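Local coordinates for nonsense-mediated mRNA decay protein 2 (Saccharomyces cerevisiae, PDB 4LUN) that takes part in nonsense-mediated decay, the degradation of mRNAs that contain premature stop codons, and is represented here by its N-terminal MIF4G domain, at residues Glu8-Asn13 and Asp223-Asp228; Arg15-Glu20 and Val155-Asp160; Asn258-Glu263 and Val279-Lys284; Lys194-Phe199 and Phe247-Glu252. One frame throughout, in Å; residues are numbered along the deposited sequence. Where two conformers were deposited one is given.

How the contacts relate
Helix 3-17 serves both contact 1 and contact 2, whose centres lie about 10 Å apart, and each time it meets a loop. Contacts 3 and 4 share helix 231-271 on the other side of the chain's centre, with about 17 Å between their centres. None of the four is wholly buried: contacts 1 to 3 are partly buried and contact 4 lies at the surface. Chemistry follows the partner. Where a helix meets a loop, backbone carbonyls of the loop are met, by a histidine ring in contact 1, by an indole N-H beside a guanidinium stack in contact 2, and by a guanidinium in contact 4. Where two helices run side by side, in contact 3, a leucine and a tyrosine pack without any hydrogen bond across.

Contact 1. Residues Glu8-Asn13 and Asp223-Asp228; sequences ELHDLN and DDLIYD
His10 reaches from helix 3-17 to the backbone of Asp224 and Leu225, laying one ring face against it. On that face sits Leu225 CA, 4.0 Å from the centroid of the His10 ring and 27° off its normal, a CH-pi contact. Asp224 O lies over the same face but out toward the rim, 3.5 Å from His10 CE1. The far nitrogen, His10 NE2, comes within 3.2 Å of Leu225 O. At the root of the side chain, Leu225 CD2 rests 3.7 Å from His10 CB, so one branch of the leucine packs where the ring joins its stem. The imidazole is sent outward because its CG stands anti to the backbone N (chi1 -167°). Farther out, Leu225 also packs on Lys6 and Lys7, one turn back along the same helix, while Leu9 faces helix 87-104, the Asn13 amide bonds to Val153 O and the Asn13 backbone O to His101. Helix 3-17 is thus held by neighbours on more than one side. The arrangement joins an N-terminal helix to the loop between helices 201-210 and 231-271, side-chain ring against backbone, within the all-helical, HEAT-repeat architecture of the MIF4G domain.

Contact 2. Residues Arg15-Glu20 and Val155-Asp160; sequences RAWNGE and VFRTLD
A bend at chi3 (-67°) in the side chain of Arg157 turns its guanidinium to lie flat on Trp17, whose indole leaves the last turn of helix 3-17. The two side chains come from opposite ends and overlap, their centres 3.8 Å apart and their planes only 2° from parallel. The overlap is with the pyrrole half of the indole: Arg157 NE stands 3.3 Å from Trp17 CD1, and Arg157 NH2 is 3.4 Å from Trp17 CG, offset toward the rim. This is at once a stack and a cation-pi contact. At its edge the indole does something different, since Trp17 NE1 donates to Val155 O over 3.0 Å (147° at the hydrogen), with the acceptor in the ring plane. Putting a leucine in place of Trp17 would probably leave Val155 O without this donor and the guanidinium without the flat surface it lies on, held mainly by Asp161. The Arg157 NE forms a salt bridge with that aspartate, just past the segment, and His101 meets the indole too. One aromatic side chain therefore ties helix 3-17 to the loop after helix 130-152 in two ways, and the acidic partner probably tempers the arginine's charge while helping to hold it over the ring.

Contact 3. Residues Asn258-Glu263 and Val279-Lys284; sequences NKLQRE and VEEYDK
Leu260 and Tyr282 supply most of the surface buried where helix 231-271 runs beside helix 277-303. Leu260 points at the other helix and touches it with CD1 and CB. Its CD1 settles onto the backbone, 3.8 Å from Tyr282 N, and also lies 3.8 Å from Glu281 CG, crossing that extended side chain at about a right angle. The nonpolar stem of the exposed glutamate thus covers the leucine. Leu260 CB meets Tyr282 CB at 4.1 Å and sits at the edge of the tyrosine ring. With CG anti to the backbone N (chi1 172°), the ring of Tyr282 is carried across the interface to Gln261, whose CB is 3.9 Å from Tyr282 CE1. The two side chains then lie alongside, pointing the same way, amide and ring planes 20° apart. Their polar ends have separate partners in the C-terminal histidine tag: Tyr282 OH bonds to His312 and Gln261 NE2 to His313 O. An alanine at Tyr282 is likely to open a gap beside Leu260 and Gln261 and to leave tag residue His312 without its hydroxyl partner. The axes of the short segments approach to 8.7 Å, with 149° between their directions. Such near-antiparallel packing of two successive helices across a short loop is a helical hairpin, an arrangement that also recurs in HEAT-repeat folds such as this one.

Contact 4. Residues Lys194-Phe199 and Phe247-Glu252; sequences KFKLGF and FARATE
A 3-10 turn in the loop before helix 201-210 is tied to helix 231-271, at the surface of the all-helical MIF4G fold, by an arginine that gives two N-H groups to one carbonyl oxygen. A bend at chi2 (76°) brings the guanidinium of Arg249 to Lys196 O, and both Arg249 NE and Arg249 NH2 donate to that single oxygen, each at 3.0 Å. The two bonds are not equivalent: NE lies in the carbonyl plane, on a lone pair, whereas NH2 comes from above it, 39° out. Lys196 keeps its amine turned away but lays the start of its side chain alongside, with Lys196 CB 3.9 Å from Arg249 NE and its CG over one guanidinium face. Nearer the helix, Phe195 CE2 comes no closer than 4.5 Å to Arg249 CB. That phenylalanine also packs edge-to-face with Phe292 of helix 277-303, on which Arg249 rests as well. A salt bridge to Glu252, which also pairs with Lys256, probably offsets the arginine's charge and, together with the two bonds to Lys196 O, fixes the rotation of the guanidinium. In it Arg249 NH1 reaches Glu252 OE1 at 3.0 Å, approaching from above the carboxylate plane, 65° out of it.

Contact 1. Residues Glu8-Asn13 and Asp223-Asp228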
# COMPACT_ATOMS: atom_id res chain seq x y z
N GLU A 8 -5.71 -20.45 -6.67
CA GLU A 8 -5.54 -21.63 -5.83
C GLU A 8 -5.52 -21.26 -4.35
O GLU A 8 -6.22 -21.85 -3.53
CB GLU A 8 -4.24 -22.36 -6.16
CG GLU A 8 -4.24 -23.14 -7.46
CD GLU A 8 -2.93 -23.90 -7.67
OE1 GLU A 8 -2.24 -24.18 -6.67
OE2 GLU A 8 -2.59 -24.20 -8.84
N LEU A 9 -4.68 -20.27 -4.01
CA LEU A 9 -4.56 -19.80 -2.63
C LEU A 9 -5.85 -19.15 -2.16
O LEU A 9 -6.26 -19.33 -1.01
CB LEU A 9 -3.42 -18.79 -2.51
CG LEU A 9 -2.00 -19.35 -2.55
CD1 LEU A 9 -0.99 -18.22 -2.59
CD2 LEU A 9 -1.75 -20.24 -1.34
N HIS A 10 -6.47 -18.37 -3.04
CA HIS A 10 -7.74 -17.71 -2.71
C HIS A 10 -8.78 -18.74 -2.29
O HIS A 10 -9.49 -18.56 -1.30
CB HIS A 10 -8.24 -16.84 -3.86
CG HIS A 10 -9.34 -15.92 -3.47
ND1 HIS A 10 -10.66 -16.32 -3.38
CD2 HIS A 10 -9.33 -14.61 -3.12
CE1 HIS A 10 -11.41 -15.30 -2.99
NE2 HIS A 10 -10.62 -14.25 -2.82
N ASP A 11 -8.87 -19.84 -3.04
CA ASP A 11 -9.82 -20.90 -2.70
C ASP A 11 -9.53 -21.52 -1.34
O ASP A 11 -10.43 -21.68 -0.51
CB ASP A 11 -9.85 -21.98 -3.79
CG ASP A 11 -10.91 -23.04 -3.55
OD1 ASP A 11 -11.93 -22.73 -2.87
OD2 ASP A 11 -10.74 -24.18 -4.03
N LEU A 12 -8.26 -21.85 -1.09
CA LEU A 12 -7.84 -22.39 0.19
C LEU A 12 -8.04 -21.39 1.32
O LEU A 12 -8.51 -21.74 2.40
CB LEU A 12 -6.37 -22.80 0.14
CG LEU A 12 -6.03 -24.02 -0.72
CD1 LEU A 12 -4.52 -24.16 -0.85
CD2 LEU A 12 -6.62 -25.28 -0.13
N ASN A 13 -7.69 -20.13 1.09
CA ASN A 13 -7.80 -19.13 2.14
C ASN A 13 -9.26 -18.82 2.46
O ASN A 13 -9.60 -18.50 3.59
CB ASN A 13 -7.01 -17.87 1.77
CG ASN A 13 -5.51 -18.10 1.80
OD1 ASN A 13 -5.03 -18.94 2.57
ND2 ASN A 13 -4.76 -17.36 0.98
N ASP A 223 -11.41 -10.74 -11.01
CA ASP A 223 -12.77 -10.74 -10.48
C ASP A 223 -13.03 -11.83 -9.44
O ASP A 223 -13.76 -11.60 -8.48
CB ASP A 223 -13.80 -10.87 -11.61
CG ASP A 223 -13.96 -9.59 -12.41
OD1 ASP A 223 -13.35 -8.55 -12.04
OD2 ASP A 223 -14.72 -9.62 -13.40
N ASP A 224 -12.45 -13.01 -9.62
CA ASP A 224 -12.65 -14.12 -8.69
C ASP A 224 -11.89 -13.91 -7.38
O ASP A 224 -12.11 -14.62 -6.40
CB ASP A 224 -12.17 -15.45 -9.29
CG ASP A 224 -13.08 -15.97 -10.37
OD1 ASP A 224 -14.22 -15.47 -10.51
OD2 ASP A 224 -12.65 -16.90 -11.09
N LEU A 225 -10.99 -12.93 -7.38
CA LEU A 225 -10.14 -12.69 -6.23
C LEU A 225 -10.68 -11.57 -5.35
O LEU A 225 -10.26 -11.41 -4.21
CB LEU A 225 -8.73 -12.33 -6.67
CG LEU A 225 -8.05 -13.33 -7.59
CD1 LEU A 225 -6.66 -12.81 -8.01
CD2 LEU A 225 -7.95 -14.66 -6.89
N ILE A 226 -11.63 -10.82 -5.89
CA ILE A 226 -12.12 -9.61 -5.25
C ILE A 226 -13.24 -9.95 -4.26
O ILE A 226 -14.16 -10.71 -4.59
CB ILE A 226 -12.58 -8.60 -6.32
CG1 ILE A 226 -11.35 -7.97 -6.98
CG2 ILE A 226 -13.45 -7.51 -5.72
CD1 ILE A 226 -11.61 -7.28 -8.31
N TYR A 227 -13.15 -9.41 -3.05
CA TYR A 227 -14.12 -9.70 -1.99
C TYR A 227 -15.51 -9.10 -2.25
O TYR A 227 -16.53 -9.80 -2.25
CB TYR A 227 -13.56 -9.21 -0.64
CG TYR A 227 -14.47 -9.51 0.53
CD1 TYR A 227 -14.54 -10.79 1.06
CD2 TYR A 227 -15.27 -8.52 1.08
CE1 TYR A 227 -15.37 -11.07 2.14
CE2 TYR A 227 -16.11 -8.80 2.16
CZ TYR A 227 -16.15 -10.07 2.68
OH TYR A 227 -16.98 -10.35 3.74
N ASP A 228 -15.54 -7.79 -2.46
CA ASP A 228 -16.77 -7.04 -2.66
C ASP A 228 -16.76 -6.51 -4.09
O ASP A 228 -15.86 -5.78 -4.48
CB ASP A 228 -16.85 -5.90 -1.64
CG ASP A 228 -18.15 -5.10 -1.72
OD1 ASP A 228 -18.80 -5.08 -2.79
OD2 ASP A 228 -18.50 -4.47 -0.70

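Contact 2. Residues Arg15-Glu20 and Val155-Asp160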
# COMPACT_ATOMS: atom_id res chain seq x y z
N ARG A 15 -11.74 -21.03 2.13
CA ARG A 15 -12.20 -22.18 2.90
C ARG A 15 -11.76 -22.10 4.36
O ARG A 15 -12.54 -22.41 5.27
CB ARG A 15 -11.72 -23.49 2.25
CG ARG A 15 -12.41 -23.76 0.92
CD ARG A 15 -12.47 -25.24 0.61
NE ARG A 15 -11.18 -25.77 0.18
CZ ARG A 15 -10.60 -26.84 0.71
NH1 ARG A 15 -11.20 -27.50 1.70
NH2 ARG A 15 -9.43 -27.26 0.25
N ALA A 16 -10.53 -21.66 4.60
CA ALA A 16 -10.05 -21.48 5.97
C ALA A 16 -10.86 -20.42 6.72
O ALA A 16 -11.19 -20.62 7.89
CB ALA A 16 -8.56 -21.14 5.99
N TRP A 17 -11.19 -19.32 6.05
CA TRP A 17 -12.05 -18.31 6.67
C TRP A 17 -13.40 -18.93 6.99
O TRP A 17 -14.06 -18.54 7.95
CB TRP A 17 -12.23 -17.09 5.77
CG TRP A 17 -11.22 -15.98 5.99
CD1 TRP A 17 -10.37 -15.45 5.06
CD2 TRP A 17 -10.99 -15.26 7.22
NE1 TRP A 17 -9.62 -14.46 5.63
CE2 TRP A 17 -9.97 -14.32 6.94
CE3 TRP A 17 -11.53 -15.33 8.50
CZ2 TRP A 17 -9.48 -13.44 7.93
CZ3 TRP A 17 -11.04 -14.46 9.48
CH2 TRP A 17 -10.02 -13.53 9.18
N ASN A 18 -13.81 -19.90 6.17
CA ASN A 18 -15.12 -20.54 6.32
C ASN A 18 -15.11 -21.64 7.39
O ASN A 18 -16.12 -22.31 7.61
CB ASN A 18 -15.61 -21.08 4.98
CG ASN A 18 -16.14 -20.00 4.06
OD1 ASN A 18 -16.53 -18.92 4.52
ND2 ASN A 18 -16.16 -20.28 2.76
N GLY A 19 -13.97 -21.82 8.04
CA GLY A 19 -13.86 -22.70 9.18
C GLY A 19 -13.33 -24.08 8.86
O GLY A 19 -13.28 -24.95 9.73
N GLU A 20 -12.92 -24.30 7.62
CA GLU A 20 -12.38 -25.60 7.26
C GLU A 20 -10.94 -25.74 7.71
O GLU A 20 -10.23 -24.74 7.88
CB GLU A 20 -12.44 -25.82 5.75
CG GLU A 20 -13.80 -25.62 5.14
CD GLU A 20 -13.83 -26.12 3.71
OE1 GLU A 20 -14.73 -25.71 2.95
OE2 GLU A 20 -12.95 -26.93 3.36
N VAL A 155 -6.67 -13.45 2.13
CA VAL A 155 -6.27 -13.46 3.54
C VAL A 155 -6.83 -12.23 4.25
O VAL A 155 -7.52 -12.34 5.27
CB VAL A 155 -4.74 -13.50 3.67
CG1 VAL A 155 -4.33 -13.36 5.14
CG2 VAL A 155 -4.21 -14.81 3.10
N PHE A 156 -6.51 -11.05 3.71
CA PHE A 156 -6.96 -9.77 4.24
C PHE A 156 -8.14 -9.27 3.42
O PHE A 156 -7.94 -8.71 2.34
CB PHE A 156 -5.86 -8.73 4.08
CG PHE A 156 -4.71 -8.87 5.05
CD1 PHE A 156 -4.78 -9.71 6.15
CD2 PHE A 156 -3.57 -8.10 4.86
CE1 PHE A 156 -3.71 -9.80 7.03
CE2 PHE A 156 -2.50 -8.19 5.75
CZ PHE A 156 -2.57 -9.04 6.84
N ARG A 157 -9.36 -9.42 3.91
CA ARG A 157 -10.54 -9.15 3.09
C ARG A 157 -11.35 -7.94 3.48
O ARG A 157 -11.72 -7.14 2.62
CB ARG A 157 -11.47 -10.37 3.10
CG ARG A 157 -10.75 -11.69 2.92
CD ARG A 157 -11.74 -12.85 2.83
NE ARG A 157 -12.47 -13.08 4.08
CZ ARG A 157 -13.43 -13.98 4.21
NH1 ARG A 157 -13.78 -14.73 3.17
NH2 ARG A 157 -14.06 -14.14 5.37
N THR A 158 -11.67 -7.82 4.76
CA THR A 158 -12.65 -6.83 5.20
C THR A 158 -12.51 -6.58 6.69
O THR A 158 -12.01 -7.43 7.42
CB THR A 158 -14.09 -7.31 4.87
OG1 THR A 158 -15.04 -6.40 5.44
CG2 THR A 158 -14.33 -8.70 5.45
N LEU A 159 -12.95 -5.41 7.15
CA LEU A 159 -12.96 -5.15 8.58
C LEU A 159 -13.91 -6.10 9.28
O LEU A 159 -13.80 -6.31 10.49
CB LEU A 159 -13.36 -3.70 8.87
CG LEU A 159 -12.38 -2.62 8.42
CD1 LEU A 159 -12.98 -1.24 8.60
CD2 LEU A 159 -11.05 -2.72 9.18
N ASP A 160 -14.85 -6.67 8.54
CA ASP A 160 -15.83 -7.57 9.13
C ASP A 160 -15.21 -8.87 9.67
O ASP A 160 -15.85 -9.60 10.43
CB ASP A 160 -16.94 -7.89 8.13
CG ASP A 160 -17.94 -6.76 7.97
OD1 ASP A 160 -17.92 -5.83 8.81
OD2 ASP A 160 -18.76 -6.80 7.02

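Contact 3. Residues Asn258-Glu263 and Val279-Lys284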
# COMPACT_ATOMS: atom_id res chain seq x y z
N ASN A 258 5.73 29.51 -13.74
CA ASN A 258 5.97 30.27 -14.96
C ASN A 258 5.99 31.78 -14.73
O ASN A 258 6.81 32.48 -15.29
CB ASN A 258 4.98 29.87 -16.06
CG ASN A 258 5.39 28.57 -16.76
OD1 ASN A 258 6.50 28.44 -17.27
ND2 ASN A 258 4.49 27.62 -16.78
N LYS A 259 5.10 32.27 -13.86
CA LYS A 259 5.06 33.69 -13.52
C LYS A 259 6.34 34.12 -12.83
O LYS A 259 6.93 35.16 -13.17
CB LYS A 259 3.89 34.00 -12.59
CG LYS A 259 3.71 35.50 -12.42
CD LYS A 259 3.22 35.86 -11.03
CE LYS A 259 3.05 37.36 -10.92
NZ LYS A 259 2.05 37.86 -11.91
N LEU A 260 6.78 33.33 -11.85
CA LEU A 260 8.01 33.65 -11.12
C LEU A 260 9.22 33.59 -12.02
O LEU A 260 10.10 34.46 -11.94
CB LEU A 260 8.19 32.74 -9.91
CG LEU A 260 7.14 32.93 -8.82
CD1 LEU A 260 7.16 31.78 -7.83
CD2 LEU A 260 7.42 34.25 -8.13
N GLN A 261 9.27 32.58 -12.88
CA GLN A 261 10.38 32.47 -13.82
C GLN A 261 10.43 33.67 -14.77
O GLN A 261 11.50 34.23 -15.06
CB GLN A 261 10.26 31.17 -14.62
CG GLN A 261 11.36 31.04 -15.66
CD GLN A 261 11.22 29.78 -16.50
OE1 GLN A 261 10.21 29.59 -17.18
NE2 GLN A 261 12.24 28.93 -16.46
N ARG A 262 9.26 34.11 -15.24
CA ARG A 262 9.20 35.23 -16.17
C ARG A 262 9.68 36.50 -15.49
O ARG A 262 10.46 37.25 -16.07
CB ARG A 262 7.78 35.42 -16.70
CG ARG A 262 7.37 34.40 -17.75
CD ARG A 262 5.91 34.58 -18.14
NE ARG A 262 5.75 35.67 -19.10
CZ ARG A 262 5.87 35.50 -20.42
NH1 ARG A 262 6.15 34.30 -20.91
NH2 ARG A 262 5.72 36.53 -21.24
N GLU A 263 9.23 36.74 -14.27
CA GLU A 263 9.68 37.94 -13.55
C GLU A 263 11.18 37.91 -13.27
O GLU A 263 11.84 38.94 -13.38
CB GLU A 263 8.89 38.14 -12.25
CG GLU A 263 7.43 38.53 -12.46
CD GLU A 263 7.25 39.70 -13.41
OE1 GLU A 263 7.96 40.72 -13.27
OE2 GLU A 263 6.40 39.60 -14.32
N VAL A 279 13.26 34.31 -8.25
CA VAL A 279 13.87 32.99 -8.39
C VAL A 279 14.02 32.28 -7.05
O VAL A 279 13.99 31.05 -6.98
CB VAL A 279 15.21 33.04 -9.21
CG1 VAL A 279 16.28 33.85 -8.48
CG2 VAL A 279 15.69 31.63 -9.52
N GLU A 280 14.13 33.05 -5.96
CA GLU A 280 14.17 32.44 -4.64
C GLU A 280 12.86 31.73 -4.29
O GLU A 280 12.86 30.64 -3.72
CB GLU A 280 14.51 33.48 -3.56
CG GLU A 280 15.89 34.12 -3.71
CD GLU A 280 17.04 33.11 -3.67
OE1 GLU A 280 16.85 31.97 -3.20
OE2 GLU A 280 18.14 33.48 -4.13
N GLU A 281 11.74 32.35 -4.64
CA GLU A 281 10.44 31.71 -4.40
C GLU A 281 10.24 30.56 -5.38
O GLU A 281 9.70 29.51 -5.04
CB GLU A 281 9.30 32.72 -4.51
CG GLU A 281 7.95 32.11 -4.15
CD GLU A 281 6.82 33.12 -4.07
OE1 GLU A 281 7.09 34.34 -4.10
OE2 GLU A 281 5.65 32.67 -3.97
N TYR A 282 10.67 30.78 -6.62
CA TYR A 282 10.61 29.77 -7.67
C TYR A 282 11.29 28.48 -7.22
O TYR A 282 10.75 27.39 -7.40
CB TYR A 282 11.31 30.33 -8.91
CG TYR A 282 11.51 29.33 -10.04
CD1 TYR A 282 10.53 29.14 -11.00
CD2 TYR A 282 12.70 28.61 -10.14
CE1 TYR A 282 10.72 28.24 -12.04
CE2 TYR A 282 12.90 27.71 -11.17
CZ TYR A 282 11.92 27.54 -12.12
OH TYR A 282 12.12 26.64 -13.16
N ASP A 283 12.47 28.61 -6.63
CA ASP A 283 13.25 27.45 -6.19
C ASP A 283 12.51 26.60 -5.16
O ASP A 283 12.65 25.37 -5.14
CB ASP A 283 14.61 27.89 -5.64
CG ASP A 283 15.63 28.19 -6.73
OD1 ASP A 283 15.33 27.94 -7.91
OD2 ASP A 283 16.74 28.67 -6.40
N LYS A 284 11.70 27.24 -4.32
CA LYS A 284 10.89 26.54 -3.34
C LYS A 284 9.69 25.81 -3.95
O LYS A 284 9.28 24.77 -3.44
CB LYS A 284 10.37 27.51 -2.27
CG LYS A 284 11.45 28.09 -1.37
CD LYS A 284 10.83 28.93 -0.26
CE LYS A 284 11.88 29.58 0.62
NZ LYS A 284 12.18 30.97 0.20

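Contact 4. Residues Lys194-Phe199 and Phe247-Glu252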
# COMPACT_ATOMS: atom_id res chain seq x y z
N LYS A 194 -1.03 15.59 3.77
CA LYS A 194 -0.25 16.68 3.16
C LYS A 194 -0.28 16.61 1.64
O LYS A 194 0.76 16.75 0.99
CB LYS A 194 1.20 16.67 3.67
CG LYS A 194 1.33 16.84 5.17
CD LYS A 194 0.96 18.26 5.59
CE LYS A 194 1.75 19.28 4.81
NZ LYS A 194 1.72 20.62 5.47
N PHE A 195 -1.47 16.38 1.08
CA PHE A 195 -1.63 16.19 -0.36
C PHE A 195 -0.98 17.29 -1.17
O PHE A 195 -0.40 17.03 -2.22
CB PHE A 195 -3.10 16.10 -0.74
CG PHE A 195 -3.35 16.31 -2.21
CD1 PHE A 195 -3.19 15.26 -3.11
CD2 PHE A 195 -3.78 17.54 -2.70
CE1 PHE A 195 -3.41 15.45 -4.46
CE2 PHE A 195 -4.02 17.73 -4.07
CZ PHE A 195 -3.83 16.69 -4.95
N LYS A 196 -1.06 18.52 -0.68
CA LYS A 196 -0.59 19.66 -1.47
C LYS A 196 0.92 19.65 -1.75
O LYS A 196 1.37 20.34 -2.68
CB LYS A 196 -1.08 20.99 -0.89
CG LYS A 196 -2.58 21.20 -1.09
CD LYS A 196 -2.99 22.66 -0.92
CE LYS A 196 -2.69 23.18 0.48
NZ LYS A 196 -3.11 24.61 0.62
N LEU A 197 1.68 18.86 -0.98
CA LEU A 197 3.13 18.72 -1.19
C LEU A 197 3.48 17.77 -2.32
O LEU A 197 4.60 17.82 -2.84
CB LEU A 197 3.88 18.35 0.11
CG LEU A 197 3.85 19.44 1.18
CD1 LEU A 197 4.67 19.01 2.39
CD2 LEU A 197 4.35 20.78 0.63
N GLY A 198 2.54 16.93 -2.74
CA GLY A 198 2.73 16.09 -3.92
C GLY A 198 3.36 14.72 -3.69
O GLY A 198 3.47 13.94 -4.63
N PHE A 199 3.79 14.43 -2.47
CA PHE A 199 4.38 13.11 -2.22
C PHE A 199 3.36 11.96 -2.34
O PHE A 199 3.72 10.84 -2.74
CB PHE A 199 5.06 13.08 -0.84
CG PHE A 199 6.21 14.05 -0.70
CD1 PHE A 199 7.41 13.81 -1.33
CD2 PHE A 199 6.08 15.19 0.08
CE1 PHE A 199 8.47 14.70 -1.20
CE2 PHE A 199 7.15 16.09 0.22
CZ PHE A 199 8.33 15.83 -0.43
N PHE A 247 -4.51 17.21 -11.22
CA PHE A 247 -4.48 18.09 -12.39
C PHE A 247 -4.64 19.55 -11.97
O PHE A 247 -3.94 20.43 -12.47
CB PHE A 247 -5.58 17.72 -13.40
CG PHE A 247 -5.27 16.51 -14.25
CD1 PHE A 247 -4.10 15.78 -14.09
CD2 PHE A 247 -6.15 16.13 -15.26
CE1 PHE A 247 -3.82 14.68 -14.89
CE2 PHE A 247 -5.89 15.03 -16.07
CZ PHE A 247 -4.72 14.31 -15.88
N ALA A 248 -5.57 19.81 -11.04
CA ALA A 248 -5.86 21.17 -10.59
C ALA A 248 -4.66 21.80 -9.89
O ALA A 248 -4.31 22.97 -10.14
CB ALA A 248 -7.07 21.18 -9.66
N ARG A 249 -4.04 21.04 -9.00
CA ARG A 249 -2.86 21.52 -8.29
C ARG A 249 -1.69 21.72 -9.25
O ARG A 249 -0.92 22.69 -9.13
CB ARG A 249 -2.50 20.55 -7.17
CG ARG A 249 -1.22 20.87 -6.43
CD ARG A 249 -1.39 22.02 -5.47
NE ARG A 249 -0.26 22.11 -4.55
CZ ARG A 249 0.20 23.26 -4.08
NH1 ARG A 249 -0.37 24.40 -4.46
NH2 ARG A 249 1.23 23.27 -3.26
N ALA A 250 -1.54 20.81 -10.21
CA ALA A 250 -0.48 20.95 -11.21
C ALA A 250 -0.65 22.23 -12.01
O ALA A 250 0.34 22.91 -12.32
CB ALA A 250 -0.45 19.75 -12.15
N THR A 251 -1.89 22.54 -12.37
CA THR A 251 -2.19 23.76 -13.13
C THR A 251 -1.91 25.00 -12.30
O THR A 251 -1.35 25.97 -12.81
CB THR A 251 -3.66 23.75 -13.55
OG1 THR A 251 -3.85 22.71 -14.52
CG2 THR A 251 -4.06 25.08 -14.17
N GLU A 252 -2.29 24.97 -11.03
CA GLU A 252 -2.02 26.09 -10.13
C GLU A 252 -0.52 26.35 -10.00
O GLU A 252 -0.05 27.50 -10.09
CB GLU A 252 -2.59 25.79 -8.74
CG GLU A 252 -2.29 26.89 -7.71
CD GLU A 252 -2.59 26.47 -6.27
OE1 GLU A 252 -2.78 25.27 -6.01
OE2 GLU A 252 -2.62 27.36 -5.39